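Local coordinates for protein ribose-phosphate pyrophosphokinase (Sulfolobus solfataricus, PDB 4TWB) that catalyses the Mg(2+)-dependent transfer of the pyrophosphoryl group of ATP to ribose 5-phosphate, making PRPP and AMP for nucleotide biosynthesis, at residues T9-D13 and N269-V273; L51-T55 and E66-I70; V142-I148 and I281-I287. Residues are numbered along the deposited sequence.

Contact 1 (T9-D13 and N269-V273); sequences TNGID and NTINV
The two domains of this enzyme meet here loop to loop: a turn leading into helix 12-20 of the N-terminal domain meets the loop after strand 262-268 of the phosphoribosyltransferase domain. The backbones come closest at N10 and N269, 6.0 Å between CA atoms. N10, the residue most covered, points its CB at the loop in an m rotamer: its CB lies 3.4 Å from N269 O, its CG 3.7 Å from I271 O and its OD1 3.4 Å from N272 CB, so the amide lies against successive loop residues. N269, chi1 p, faces back, the two CB atoms of N10 and N269 being 4.2 Å apart. One step into the helix, I12 (m, t) sets CD1 3.4 Å from N269 O and CG1 3.6 Å from N269 ND2. G11 is the N-cap, with phi/psi of 94/-11, where a CB would jam against the preceding carbonyl. T9 OG1 donates to D13 OD1 at 2.7 Å, bridging this turn. N269 spends its polar end elsewhere, OD1 accepting from V283 N and ND2 donating weakly to D282 OD1, while T270 O pairs with T55 OG1. Though rich in amides, the interface is therefore held across these segments by van der Waals fit.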
ATOM      1  N   THR A   9       4.031   7.391  13.462  1.00 41.35           N
ATOM      2  CA  THR A   9       3.727   7.413  14.872  1.00 39.20           C
ATOM      3  C   THR A   9       3.210   8.824  15.010  1.00 58.87           C
ATOM      4  O   THR A   9       3.625   9.704  14.244  1.00 82.16           O
ATOM      5  CB  THR A   9       5.004   7.294  15.694  1.00 43.57           C
ATOM      6  OG1 THR A   9       5.678   8.560  15.709  1.00 48.49           O
ATOM      7  CG2 THR A   9       5.918   6.254  15.092  1.00 30.94           C
ATOM      8  N   ASN A  10       2.297   9.080  15.937  1.00 39.99           N
ATOM      9  CA  ASN A  10       1.830  10.461  16.046  1.00 44.29           C
ATOM     10  C   ASN A  10       2.310  11.079  17.342  1.00 53.03           C
ATOM     11  O   ASN A  10       1.570  11.749  18.053  1.00 58.49           O
ATOM     12  CB  ASN A  10       0.316  10.553  15.884  1.00 57.51           C
ATOM     13  CG  ASN A  10      -0.131  10.243  14.470  1.00 54.80           C
ATOM     14  OD1 ASN A  10       0.027  11.062  13.559  1.00 41.02           O
ATOM     15  ND2 ASN A  10      -0.704   9.055  14.280  1.00 46.53           N
ATOM     16  N   GLY A  11       3.580  10.832  17.632  1.00 57.65           N
ATOM     17  CA  GLY A  11       4.175  11.228  18.888  1.00 41.91           C
ATOM     18  C   GLY A  11       4.087  10.076  19.862  1.00 43.32           C
ATOM     19  O   GLY A  11       4.704  10.101  20.925  1.00 54.12           O
ATOM     20  N   ILE A  12       3.320   9.058  19.495  1.00 34.93           N
ATOM     21  CA  ILE A  12       3.050   7.963  20.415  1.00 41.07           C
ATOM     22  C   ILE A  12       4.308   7.193  20.807  1.00 47.78           C
ATOM     23  O   ILE A  12       4.449   6.775  21.960  1.00 48.77           O
ATOM     24  CB  ILE A  12       1.998   6.987  19.861  1.00 35.46           C
ATOM     25  CG1 ILE A  12       0.628   7.648  19.827  1.00 25.08           C
ATOM     26  CG2 ILE A  12       1.930   5.740  20.714  1.00 22.10           C
ATOM     27  CD1 ILE A  12      -0.453   6.752  19.280  1.00 28.94           C
ATOM     28  N   ASP A  13       5.219   7.008  19.853  1.00 41.42           N
ATOM     29  CA  ASP A  13       6.484   6.332  20.134  1.00 46.68           C
ATOM     30  C   ASP A  13       7.312   7.117  21.164  1.00 48.87           C
ATOM     31  O   ASP A  13       7.874   6.541  22.093  1.00 42.94           O
ATOM     32  CB  ASP A  13       7.284   6.103  18.841  1.00 38.60           C
ATOM     33  CG  ASP A  13       7.612   7.405  18.107  1.00 54.81           C
ATOM     34  OD1 ASP A  13       6.809   8.373  18.173  1.00 59.08           O
ATOM     35  OD2 ASP A  13       8.676   7.457  17.454  1.00 43.58           O
ATOM     36  N   ASN A 269      -4.872  10.799  19.087  1.00 35.69           N
ATOM     37  CA  ASN A 269      -3.726  10.726  18.210  1.00 31.83           C
ATOM     38  C   ASN A 269      -3.432   9.325  17.673  1.00 36.80           C
ATOM     39  O   ASN A 269      -2.274   8.954  17.464  1.00 35.35           O
ATOM     40  CB  ASN A 269      -2.491  11.345  18.880  1.00 29.36           C
ATOM     41  CG  ASN A 269      -2.057  10.600  20.138  1.00 37.96           C
ATOM     42  OD1 ASN A 269      -2.824   9.836  20.719  1.00 34.40           O
ATOM     43  ND2 ASN A 269      -0.813  10.826  20.559  1.00 36.75           N
ATOM     44  N   THR A 270      -4.479   8.540  17.441  1.00 34.96           N
ATOM     45  CA  THR A 270      -4.304   7.325  16.655  1.00 33.40           C
ATOM     46  C   THR A 270      -4.203   7.768  15.203  1.00 38.70           C
ATOM     47  O   THR A 270      -3.714   7.041  14.358  1.00 35.45           O
ATOM     48  CB  THR A 270      -5.481   6.357  16.799  1.00 37.09           C
ATOM     49  OG1 THR A 270      -6.683   7.004  16.374  1.00 35.23           O
ATOM     50  CG2 THR A 270      -5.635   5.898  18.244  1.00 31.60           C
ATOM     51  N   ILE A 271      -4.671   8.985  14.938  1.00 42.96           N
ATOM     52  CA  ILE A 271      -4.679   9.582  13.607  1.00 34.83           C
ATOM     53  C   ILE A 271      -3.906  10.903  13.649  1.00 51.18           C
ATOM     54  O   ILE A 271      -3.645  11.436  14.733  1.00 57.06           O
ATOM     55  CB  ILE A 271      -6.134   9.890  13.174  1.00 42.54           C
ATOM     56  CG1 ILE A 271      -6.972   8.622  13.210  1.00 39.06           C
ATOM     57  CG2 ILE A 271      -6.184  10.490  11.794  1.00 57.38           C
ATOM     58  CD1 ILE A 271      -6.317   7.477  12.551  1.00 32.47           C
ATOM     59  N   ASN A 272      -3.546  11.433  12.479  1.00 53.46           N
ATOM     60  CA  ASN A 272      -2.961  12.767  12.382  1.00 56.44           C
ATOM     61  C   ASN A 272      -4.038  13.842  12.108  1.00 60.41           C
ATOM     62  O   ASN A 272      -4.923  13.608  11.284  1.00 67.43           O
ATOM     63  CB  ASN A 272      -1.917  12.755  11.274  1.00 49.10           C
ATOM     64  CG  ASN A 272      -1.081  14.016  11.247  1.00 78.72           C
ATOM     65  OD1 ASN A 272      -0.964  14.726  12.253  1.00 78.81           O
ATOM     66  ND2 ASN A 272      -0.482  14.301  10.092  1.00 70.27           N
ATOM     67  N   VAL A 273      -3.974  15.008  12.770  1.00 65.89           N
ATOM     68  CA  VAL A 273      -5.031  16.033  12.591  1.00 55.52           C
ATOM     69  C   VAL A 273      -4.625  17.545  12.454  1.00 73.72           C
ATOM     70  O   VAL A 273      -3.611  17.890  11.849  1.00 63.49           O
ATOM     71  CB  VAL A 273      -6.148  15.878  13.672  1.00 71.92           C
ATOM     72  CG1 VAL A 273      -7.505  15.920  13.013  1.00 87.12           C
ATOM     73  CG2 VAL A 273      -6.008  14.573  14.448  1.00 47.03           C
TER

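Contact 2 (L51-T55 and E66-I70)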
ATOM      1  N   LEU A  51       9.066  -3.005  20.680  1.00 42.16           N
ATOM      2  CA  LEU A  51       7.742  -2.415  20.635  1.00 44.31           C
ATOM      3  C   LEU A  51       7.716  -1.515  19.420  1.00 45.17           C
ATOM      4  O   LEU A  51       8.258  -0.408  19.455  1.00 42.03           O
ATOM      5  CB  LEU A  51       7.462  -1.591  21.893  1.00 45.62           C
ATOM      6  CG  LEU A  51       7.373  -2.334  23.225  1.00 46.79           C
ATOM      7  CD1 LEU A  51       6.921  -1.388  24.330  1.00 29.05           C
ATOM      8  CD2 LEU A  51       6.439  -3.533  23.120  1.00 47.29           C
ATOM      9  N   LEU A  52       7.099  -2.006  18.347  1.00 37.69           N
ATOM     10  CA  LEU A  52       6.992  -1.249  17.113  1.00 36.06           C
ATOM     11  C   LEU A  52       5.746  -0.369  17.177  1.00 34.29           C
ATOM     12  O   LEU A  52       4.647  -0.860  17.427  1.00 40.55           O
ATOM     13  CB  LEU A  52       6.876  -2.213  15.936  1.00 35.25           C
ATOM     14  CG  LEU A  52       7.296  -1.767  14.529  1.00 34.91           C
ATOM     15  CD1 LEU A  52       6.308  -2.359  13.527  1.00 30.05           C
ATOM     16  CD2 LEU A  52       7.384  -0.260  14.379  1.00 27.28           C
ATOM     17  N   VAL A  53       5.915   0.929  16.967  1.00 28.14           N
ATOM     18  CA  VAL A  53       4.787   1.824  16.810  1.00 29.82           C
ATOM     19  C   VAL A  53       4.606   2.237  15.348  1.00 35.56           C
ATOM     20  O   VAL A  53       5.426   2.972  14.804  1.00 34.98           O
ATOM     21  CB  VAL A  53       4.963   3.078  17.658  1.00 36.26           C
ATOM     22  CG1 VAL A  53       3.809   4.050  17.398  1.00 32.39           C
ATOM     23  CG2 VAL A  53       5.036   2.704  19.132  1.00 29.08           C
ATOM     24  N   GLN A  54       3.538   1.739  14.726  1.00 27.64           N
ATOM     25  CA  GLN A  54       3.168   2.083  13.353  1.00 35.14           C
ATOM     26  C   GLN A  54       1.664   2.211  13.269  1.00 33.57           C
ATOM     27  O   GLN A  54       0.959   1.215  13.372  1.00 31.74           O
ATOM     28  CB  GLN A  54       3.582   0.987  12.362  1.00 29.88           C
ATOM     29  CG  GLN A  54       4.749   1.338  11.473  1.00 42.73           C
ATOM     30  CD  GLN A  54       4.466   2.498  10.544  1.00 37.68           C
ATOM     31  OE1 GLN A  54       4.886   3.619  10.798  1.00 47.82           O
ATOM     32  NE2 GLN A  54       3.759   2.233   9.465  1.00 33.12           N
ATOM     33  N   THR A  55       1.157   3.417  13.073  1.00 34.39           N
ATOM     34  CA  THR A  55      -0.267   3.553  12.838  1.00 39.85           C
ATOM     35  C   THR A  55      -0.483   3.437  11.348  1.00 36.34           C
ATOM     36  O   THR A  55       0.451   3.614  10.580  1.00 37.93           O
ATOM     37  CB  THR A  55      -0.826   4.882  13.356  1.00 33.81           C
ATOM     38  OG1 THR A  55      -2.250   4.783  13.460  1.00 40.42           O
ATOM     39  CG2 THR A  55      -0.480   6.010  12.423  1.00 29.65           C
ATOM     40  N   GLU A  66       4.669  -0.368   4.551  1.00 29.29           N
ATOM     41  CA  GLU A  66       5.780   0.027   5.416  1.00 28.01           C
ATOM     42  C   GLU A  66       5.791  -0.791   6.696  1.00 27.84           C
ATOM     43  O   GLU A  66       6.836  -1.225   7.155  1.00 35.48           O
ATOM     44  CB  GLU A  66       5.745   1.524   5.714  1.00 23.27           C
ATOM     45  CG  GLU A  66       6.355   2.364   4.583  1.00 30.13           C
ATOM     46  CD  GLU A  66       6.020   3.842   4.686  1.00 37.69           C
ATOM     47  OE1 GLU A  66       6.582   4.644   3.909  1.00 45.53           O
ATOM     48  OE2 GLU A  66       5.191   4.205   5.543  1.00 40.14           O
ATOM     49  N   LEU A  67       4.619  -1.027   7.262  1.00 34.80           N
ATOM     50  CA  LEU A  67       4.525  -1.874   8.446  1.00 32.72           C
ATOM     51  C   LEU A  67       5.064  -3.263   8.148  1.00 32.66           C
ATOM     52  O   LEU A  67       5.902  -3.765   8.891  1.00 35.08           O
ATOM     53  CB  LEU A  67       3.083  -1.938   8.977  1.00 30.99           C
ATOM     54  CG  LEU A  67       2.748  -2.938  10.088  1.00 29.70           C
ATOM     55  CD1 LEU A  67       3.512  -2.646  11.356  1.00 19.05           C
ATOM     56  CD2 LEU A  67       1.270  -2.924  10.363  1.00 20.09           C
ATOM     57  N   PHE A  68       4.589  -3.875   7.064  1.00 33.97           N
ATOM     58  CA  PHE A  68       5.057  -5.203   6.663  1.00 34.65           C
ATOM     59  C   PHE A  68       6.573  -5.243   6.518  1.00 39.25           C
ATOM     60  O   PHE A  68       7.220  -6.171   7.006  1.00 31.40           O
ATOM     61  CB  PHE A  68       4.443  -5.649   5.341  1.00 30.66           C
ATOM     62  CG  PHE A  68       2.956  -5.612   5.317  1.00 38.95           C
ATOM     63  CD1 PHE A  68       2.225  -5.832   6.460  1.00 31.08           C
ATOM     64  CD2 PHE A  68       2.287  -5.378   4.131  1.00 37.80           C
ATOM     65  CE1 PHE A  68       0.848  -5.808   6.432  1.00 34.63           C
ATOM     66  CE2 PHE A  68       0.914  -5.351   4.092  1.00 39.14           C
ATOM     67  CZ  PHE A  68       0.189  -5.568   5.252  1.00 36.69           C
ATOM     68  N   LEU A  69       7.132  -4.241   5.838  1.00 37.47           N
ATOM     69  CA  LEU A  69       8.573  -4.194   5.574  1.00 34.57           C
ATOM     70  C   LEU A  69       9.389  -4.046   6.853  1.00 45.96           C
ATOM     71  O   LEU A  69      10.370  -4.773   7.056  1.00 46.45           O
ATOM     72  CB  LEU A  69       8.903  -3.029   4.661  1.00 27.04           C
ATOM     73  CG  LEU A  69       8.323  -3.102   3.260  1.00 35.64           C
ATOM     74  CD1 LEU A  69       8.835  -1.923   2.436  1.00 23.87           C
ATOM     75  CD2 LEU A  69       8.686  -4.435   2.619  1.00 27.40           C
ATOM     76  N   ILE A  70       8.995  -3.085   7.689  1.00 37.50           N
ATOM     77  CA  ILE A  70       9.656  -2.846   8.959  1.00 36.28           C
ATOM     78  C   ILE A  70       9.584  -4.097   9.842  1.00 40.99           C
ATOM     79  O   ILE A  70      10.564  -4.484  10.481  1.00 35.65           O
ATOM     80  CB  ILE A  70       9.018  -1.671   9.704  1.00 35.08           C
ATOM     81  CG1 ILE A  70       9.229  -0.375   8.923  1.00 34.16           C
ATOM     82  CG2 ILE A  70       9.587  -1.557  11.123  1.00 35.23           C
ATOM     83  CD1 ILE A  70       8.391   0.782   9.407  1.00 36.58           C
TER
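Apolar contacts dominate this strand-on-helix pairing. L52 reaches from strand 49-53 to two residues one turn apart on helix 60-76: its CD1 lies 3.6 Å from L67 CD1, and its CG 4.1 Å from I70 CG2. Q54, on the same face of the strand's extension, adds its aliphatic part, with CB 3.8 Å from L67 CD1 and CG 4.2 Å from I70 CD1. The strand alternation is plain: L52 and Q54 point at the helix, whereas V53 and T55 point away. This is the first half of a beta-alpha-beta crossover, in which the helix links strand 49-53 to its parallel neighbour 81-86 and covers the sheet of the N-terminal domain. Polar groups gather at the strand's end without pairing to one another. Q54 NE2 comes only to 4.3 Å from E66 CB; Q54 OE1 accepts from A8 N, and E66 hydrogen-bonds to S7 and S37 through its two carboxylate oxygens, about 9 Å (side chain to side chain) from the ATP-binding E36. Within the helix, I70 N donates to E66 O at 2.9 Å. Subunit packing uses other faces of the same turn: F68 meets I112, and L69 meets T108, both of the second subunit.

Contact 3 (V142-I148 and I281-I287)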
ATOM      1  N   VAL A 142      -7.038  -1.948  23.244  1.00 42.10           N
ATOM      2  CA  VAL A 142      -6.968  -0.792  24.129  1.00 39.92           C
ATOM      3  C   VAL A 142      -8.212   0.054  23.955  1.00 38.41           C
ATOM      4  O   VAL A 142      -8.464   0.555  22.859  1.00 44.85           O
ATOM      5  CB  VAL A 142      -5.737   0.100  23.831  1.00 41.58           C
ATOM      6  CG1 VAL A 142      -5.715   1.295  24.779  1.00 30.73           C
ATOM      7  CG2 VAL A 142      -4.447  -0.685  23.946  1.00 36.48           C
ATOM      8  N   HIS A 143      -8.992   0.203  25.024  1.00 37.23           N
ATOM      9  CA  HIS A 143     -10.154   1.093  25.008  1.00 32.64           C
ATOM     10  C   HIS A 143      -9.842   2.306  25.861  1.00 31.68           C
ATOM     11  O   HIS A 143      -9.860   2.225  27.079  1.00 45.33           O
ATOM     12  CB  HIS A 143     -11.379   0.374  25.569  1.00 24.25           C
ATOM     13  CG  HIS A 143     -11.711  -0.909  24.866  1.00 33.69           C
ATOM     14  ND1 HIS A 143     -12.348  -0.948  23.645  1.00 36.85           N
ATOM     15  CD2 HIS A 143     -11.512  -2.198  25.224  1.00 38.71           C
ATOM     16  CE1 HIS A 143     -12.521  -2.203  23.273  1.00 32.12           C
ATOM     17  NE2 HIS A 143     -12.027  -2.984  24.217  1.00 40.43           N
ATOM     18  N   PRO A 144      -9.555   3.445  25.229  1.00 29.13           N
ATOM     19  CA  PRO A 144      -9.105   4.611  26.002  1.00 34.91           C
ATOM     20  C   PRO A 144     -10.274   5.365  26.658  1.00 35.50           C
ATOM     21  O   PRO A 144     -10.299   6.598  26.645  1.00 34.62           O
ATOM     22  CB  PRO A 144      -8.470   5.504  24.928  1.00 21.89           C
ATOM     23  CG  PRO A 144      -9.040   5.017  23.608  1.00 20.65           C
ATOM     24  CD  PRO A 144      -9.887   3.808  23.842  1.00 19.42           C
ATOM     25  N   TYR A 145     -11.230   4.627  27.213  1.00 34.52           N
ATOM     26  CA  TYR A 145     -12.450   5.233  27.737  1.00 33.10           C
ATOM     27  C   TYR A 145     -12.206   6.207  28.883  1.00 30.35           C
ATOM     28  O   TYR A 145     -12.774   7.291  28.889  1.00 32.09           O
ATOM     29  CB  TYR A 145     -13.487   4.170  28.100  1.00 26.18           C
ATOM     30  CG  TYR A 145     -13.893   3.300  26.917  1.00 41.88           C
ATOM     31  CD1 TYR A 145     -13.665   3.716  25.611  1.00 33.46           C
ATOM     32  CD2 TYR A 145     -14.518   2.074  27.108  1.00 38.53           C
ATOM     33  CE1 TYR A 145     -14.034   2.937  24.531  1.00 27.62           C
ATOM     34  CE2 TYR A 145     -14.890   1.282  26.025  1.00 33.75           C
ATOM     35  CZ  TYR A 145     -14.648   1.724  24.743  1.00 35.65           C
ATOM     36  OH  TYR A 145     -15.017   0.948  23.668  1.00 36.61           O
ATOM     37  N   HIS A 146     -11.342   5.849  29.824  1.00 32.39           N
ATOM     38  CA  HIS A 146     -11.072   6.748  30.947  1.00 30.53           C
ATOM     39  C   HIS A 146     -10.528   8.094  30.494  1.00 30.90           C
ATOM     40  O   HIS A 146     -10.882   9.131  31.063  1.00 41.03           O
ATOM     41  CB  HIS A 146     -10.154   6.115  32.003  1.00 25.86           C
ATOM     42  CG  HIS A 146      -9.599   7.097  32.994  1.00 46.13           C
ATOM     43  ND1 HIS A 146     -10.207   7.367  34.204  1.00 46.64           N
ATOM     44  CD2 HIS A 146      -8.488   7.872  32.954  1.00 47.38           C
ATOM     45  CE1 HIS A 146      -9.496   8.264  34.864  1.00 48.20           C
ATOM     46  NE2 HIS A 146      -8.444   8.583  34.129  1.00 57.87           N
ATOM     47  N   GLN A 147      -9.690   8.106  29.465  1.00 33.49           N
ATOM     48  CA  GLN A 147      -9.114   9.381  29.045  1.00 31.48           C
ATOM     49  C   GLN A 147     -10.151  10.266  28.357  1.00 34.69           C
ATOM     50  O   GLN A 147     -10.098  11.491  28.450  1.00 42.98           O
ATOM     51  CB  GLN A 147      -7.924   9.171  28.128  1.00 33.82           C
ATOM     52  CG  GLN A 147      -6.758   8.479  28.762  1.00 36.10           C
ATOM     53  CD  GLN A 147      -5.502   8.642  27.936  1.00 42.63           C
ATOM     54  OE1 GLN A 147      -4.980   7.678  27.383  1.00 42.86           O
ATOM     55  NE2 GLN A 147      -5.023   9.874  27.828  1.00 35.46           N
ATOM     56  N   ILE A 148     -11.090   9.642  27.660  1.00 28.08           N
ATOM     57  CA  ILE A 148     -12.180  10.372  27.045  1.00 29.56           C
ATOM     58  C   ILE A 148     -13.144  10.892  28.103  1.00 39.63           C
ATOM     59  O   ILE A 148     -13.582  12.032  28.047  1.00 41.60           O
ATOM     60  CB  ILE A 148     -12.921   9.487  26.038  1.00 35.23           C
ATOM     61  CG1 ILE A 148     -12.022   9.231  24.826  1.00 29.13           C
ATOM     62  CG2 ILE A 148     -14.218  10.144  25.591  1.00 28.29           C
ATOM     63  CD1 ILE A 148     -12.558   8.181  23.906  1.00 34.30           C
ATOM     64  N   ILE A 281      -6.725  14.071  22.246  1.00 41.38           N
ATOM     65  CA  ILE A 281      -6.247  13.300  23.389  1.00 38.21           C
ATOM     66  C   ILE A 281      -5.081  12.411  22.977  1.00 35.99           C
ATOM     67  O   ILE A 281      -5.173  11.677  22.005  1.00 47.07           O
ATOM     68  CB  ILE A 281      -7.355  12.402  23.950  1.00 38.60           C
ATOM     69  CG1 ILE A 281      -8.551  13.254  24.395  1.00 43.63           C
ATOM     70  CG2 ILE A 281      -6.827  11.553  25.086  1.00 32.71           C
ATOM     71  CD1 ILE A 281      -9.757  12.441  24.869  1.00 37.67           C
ATOM     72  N   ASP A 282      -3.981  12.483  23.718  1.00 40.10           N
ATOM     73  CA  ASP A 282      -2.846  11.583  23.502  1.00 37.34           C
ATOM     74  C   ASP A 282      -3.110  10.298  24.292  1.00 38.74           C
ATOM     75  O   ASP A 282      -3.073  10.291  25.519  1.00 39.95           O
ATOM     76  CB  ASP A 282      -1.537  12.263  23.937  1.00 28.32           C
ATOM     77  CG  ASP A 282      -0.365  11.304  24.031  1.00 50.53           C
ATOM     78  OD1 ASP A 282      -0.510  10.125  23.631  1.00 38.52           O
ATOM     79  OD2 ASP A 282       0.706  11.747  24.516  1.00 51.02           O
ATOM     80  N   VAL A 283      -3.391   9.222  23.576  1.00 32.13           N
ATOM     81  CA  VAL A 283      -3.821   7.978  24.193  1.00 34.26           C
ATOM     82  C   VAL A 283      -2.664   7.053  24.550  1.00 44.06           C
ATOM     83  O   VAL A 283      -2.886   5.872  24.846  1.00 40.88           O
ATOM     84  CB  VAL A 283      -4.774   7.194  23.266  1.00 40.77           C
ATOM     85  CG1 VAL A 283      -6.110   7.912  23.157  1.00 31.43           C
ATOM     86  CG2 VAL A 283      -4.132   6.985  21.882  1.00 29.99           C
ATOM     87  N   SER A 284      -1.437   7.579  24.523  1.00 38.29           N
ATOM     88  CA  SER A 284      -0.269   6.781  24.900  1.00 35.99           C
ATOM     89  C   SER A 284      -0.424   6.201  26.311  1.00 38.97           C
ATOM     90  O   SER A 284      -0.103   5.041  26.562  1.00 35.69           O
ATOM     91  CB  SER A 284       0.996   7.627  24.830  1.00 32.93           C
ATOM     92  OG  SER A 284       1.078   8.282  23.590  1.00 43.78           O
ATOM     93  N   GLN A 285      -0.916   7.023  27.231  1.00 47.02           N
ATOM     94  CA  GLN A 285      -1.140   6.578  28.603  1.00 45.41           C
ATOM     95  C   GLN A 285      -2.049   5.333  28.676  1.00 41.70           C
ATOM     96  O   GLN A 285      -1.780   4.399  29.435  1.00 44.29           O
ATOM     97  CB  GLN A 285      -1.699   7.729  29.449  1.00 49.39           C
ATOM     98  CG  GLN A 285      -1.592   7.500  30.950  1.00 90.62           C
ATOM     99  CD  GLN A 285      -0.177   7.132  31.400  1.00102.32           C
ATOM    100  OE1 GLN A 285       0.725   7.981  31.426  1.00 78.04           O
ATOM    101  NE2 GLN A 285       0.014   5.861  31.780  1.00 67.11           N
ATOM    102  N   SER A 286      -3.116   5.320  27.880  1.00 37.76           N
ATOM    103  CA  SER A 286      -4.010   4.167  27.810  1.00 27.84           C
ATOM    104  C   SER A 286      -3.343   2.953  27.164  1.00 41.47           C
ATOM    105  O   SER A 286      -3.592   1.807  27.559  1.00 38.52           O
ATOM    106  CB  SER A 286      -5.293   4.518  27.054  1.00 29.09           C
ATOM    107  OG  SER A 286      -6.110   5.418  27.794  1.00 49.91           O
ATOM    108  N   ILE A 287      -2.499   3.196  26.160  1.00 41.32           N
ATOM    109  CA  ILE A 287      -1.781   2.108  25.498  1.00 38.26           C
ATOM    110  C   ILE A 287      -0.778   1.482  26.470  1.00 38.82           C
ATOM    111  O   ILE A 287      -0.643   0.261  26.516  1.00 33.34           O
ATOM    112  CB  ILE A 287      -1.069   2.579  24.205  1.00 38.66           C
ATOM    113  CG1 ILE A 287      -2.081   2.820  23.088  1.00 38.57           C
ATOM    114  CG2 ILE A 287      -0.084   1.546  23.725  1.00 33.51           C
ATOM    115  CD1 ILE A 287      -1.561   3.763  22.001  1.00 29.45           C
TER
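One glutamine supplies every hydrogen bond between these segments. Q147 OE1 accepts from S286 OG at 2.6 Å and, weakly, from S286 N at 3.0 Å, while Q147 NE2 donates to D282 O at 3.1 Å. Its amide thus straddles the start of helix 284-289, engaging a backbone NH of the helix's first turn and a carbonyl just ahead of the N-cap, V283. The same turn is fastened internally by D282, whose OD1 takes S284 N at 2.9 Å in an Asx turn and S284 OG at a very short 2.4 Å; from outside, N269 OD1 receives V283 N.

Around this polar centre the packing runs antiparallel. V142 CG1 lies 3.5 Å from S286 O and 4.3 Å from I287 CG1. P144, itself the N-cap of helix 145-155, sets CB 3.8 Å from V283 CG1, and its CA is 5.4 Å from that of S286. At the far end I148 CG1 meets I281 CD1 at 3.9 Å.

The fold explains the pairing. V142 ends an outer strand of the N-terminal sheet and leads into helix 145-155, which packs on helix 169-178; I281 ends an outer strand of the other sheet and leads into a helix lying against helix 12-20. Two domain-crossing connections therefore run side by side. The Q147 amide pairs with side-chain and backbone groups around the helix start, one bond being weak, so its position depends on direction, whereas the flanking aliphatic contacts depend on fit.

All three contacts are largely buried, but they differ in what they join. Contact 2 lies inside one domain, between neighbouring elements of a beta-alpha-beta unit, and is chiefly aliphatic; all its touching residues are buried. Contacts 1 and 3 bridge the two domains, and each has one exposed residue at its edge, N272 and Q285. Their chemistry differs: contact 3 combines directional hydrogen bonds with aliphatic packing, whereas contact 1 relies on van der Waals fit across its own segments. The loop 269-273 nevertheless forms hydrogen bonds to both other contacts. Contact 1 touches both others, which do not touch each other.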